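Local coordinates for uncharacterized protein 4E10_S0_1Z6NA_001 (T18) (Artificial gene, PDB 3LEF) that is a computationally designed scaffold on a thioredoxin-like fold, probably made to present the HIV epitope of antibody 4E10 as an immunogen, at residues A[43-46]-A[47-50]. Residues are numbered along the deposited sequence; the frame is centred on the assembly and turned at random.
Sequences SALT and ERLQ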
loop_
_atom_site.group_PDB
_atom_site.type_symbol
_atom_site.label_atom_id
_atom_site.label_comp_id
_atom_site.label_asym_id
_atom_site.label_seq_id
_atom_site.Cartn_x
_atom_site.Cartn_y
_atom_site.Cartn_z
ATOM N N SER A 43 30.107 11.998 14.659
ATOM C CA SER A 43 31.228 11.299 14.069
ATOM C C SER A 43 31.306 9.842 14.522
ATOM O O SER A 43 31.698 8.978 13.749
ATOM C CB SER A 43 32.534 12.035 14.360
ATOM O OG SER A 43 32.695 12.267 15.743
ATOM N N ALA A 44 30.921 9.555 15.758
ATOM C CA ALA A 44 30.908 8.168 16.219
ATOM C C ALA A 44 29.939 7.303 15.385
ATOM O O ALA A 44 30.267 6.172 15.019
ATOM C CB ALA A 44 30.567 8.102 17.699
ATOM N N LEU A 45 28.764 7.852 15.076
ATOM C CA LEU A 45 27.733 7.163 14.283
ATOM C C LEU A 45 28.172 7.022 12.824
ATOM O O LEU A 45 28.056 5.947 12.224
ATOM C CB LEU A 45 26.423 7.961 14.335
ATOM C CG LEU A 45 25.039 7.291 14.216
ATOM C CD1 LEU A 45 24.038 8.306 13.668
ATOM C CD2 LEU A 45 25.051 6.038 13.358
ATOM N N THR A 46 28.660 8.128 12.267
ATOM C CA THR A 46 29.183 8.164 10.904
ATOM C C THR A 46 30.261 7.099 10.674
ATOM O O THR A 46 30.289 6.456 9.637
ATOM C CB THR A 46 29.768 9.554 10.571
ATOM O OG1 THR A 46 28.739 10.543 10.694
ATOM C CG2 THR A 46 30.324 9.580 9.147
ATOM N N GLU A 47 31.136 6.916 11.653
ATOM C CA GLU A 47 32.163 5.887 11.598
ATOM C C GLU A 47 31.571 4.475 11.579
ATOM O O GLU A 47 32.024 3.620 10.830
ATOM C CB GLU A 47 33.117 6.052 12.789
ATOM C CG GLU A 47 34.198 4.996 12.891
ATOM C CD GLU A 47 35.213 5.322 13.970
ATOM O OE1 GLU A 47 34.859 6.080 14.907
ATOM O OE2 GLU A 47 36.365 4.827 13.878
ATOM N N ARG A 48 30.567 4.228 12.406
ATOM C CA ARG A 48 29.920 2.922 12.464
ATOM C C ARG A 48 29.223 2.590 11.146
ATOM O O ARG A 48 29.113 1.420 10.774
ATOM C CB ARG A 48 28.880 2.903 13.584
ATOM C CG ARG A 48 29.445 2.960 14.983
ATOM C CD ARG A 48 28.350 3.311 15.966
ATOM N NE ARG A 48 27.276 2.322 15.943
ATOM C CZ ARG A 48 26.034 2.550 16.353
ATOM N NH1 ARG A 48 25.686 3.746 16.802
ATOM N NH2 ARG A 48 25.132 1.581 16.299
ATOM N N LEU A 49 28.745 3.627 10.459
ATOM C CA LEU A 49 28.086 3.483 9.167
ATOM C C LEU A 49 29.107 3.121 8.087
ATOM O O LEU A 49 28.872 2.228 7.281
ATOM C CB LEU A 49 27.356 4.788 8.802
ATOM C CG LEU A 49 26.417 4.862 7.586
ATOM C CD1 LEU A 49 25.274 3.851 7.670
ATOM C CD2 LEU A 49 25.861 6.273 7.461
ATOM N N GLN A 50 30.252 3.805 8.102
ATOM C CA GLN A 50 31.296 3.600 7.104
ATOM C C GLN A 50 31.915 2.202 7.215
ATOM O O GLN A 50 32.385 1.652 6.222
ATOM C CB GLN A 50 32.400 4.672 7.229
ATOM C CG GLN A 50 31.898 6.135 7.352
ATOM C CD GLN A 50 31.829 6.903 6.030
ATOM O OE1 GLN A 50 32.866 7.215 5.411
ATOM N NE2 GLN A 50 30.597 7.242 5.612
#
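Leu-45 and Arg-48 meet one turn apart on the short helix 43-50, a local contact within a two-turn amphipathic segment that leads into strand 56-61. The backbone supplies the frame: Glu-47 N, Arg-48 N and Leu-49 N donate hydrogen bonds to Ser-43 O, Ala-44 O and Leu-45 O, the middle one longer at 3.3 Å. The Arg-48 chain passes beside that same carbonyl, its CG 3.3 Å from Ala-44 O, then bends at chi3 (60°), bringing NH1 within 4.2 Å of Leu-45 CD2 at an oblique angle. Arginine suits this border position: its methylenes lie along the helix, while NE forms a salt bridge with Glu-163 and NH2 bonds to Gly-156 O, two grips that should fix the guanidinium's rotation. Leu-45 is buried against Ile-155 and Leu-159 of helix 151-163, and Leu-49 against Ala-79 and Leu-82 of helix 67-82. Thr-46 OG1 stands beside its own backbone N (chi1 -60°) and hydrogen-bonds to Pro-42 O, just before the helix begins. Ser-43, Glu-47 and Gln-50, all polar, suit the exposed side, as does the single methyl of Ala-44. Leucines inward, with small or polar residues outward, mark an amphipathic alpha-helix, here packed on two helices of a thioredoxin-like alpha/beta fold.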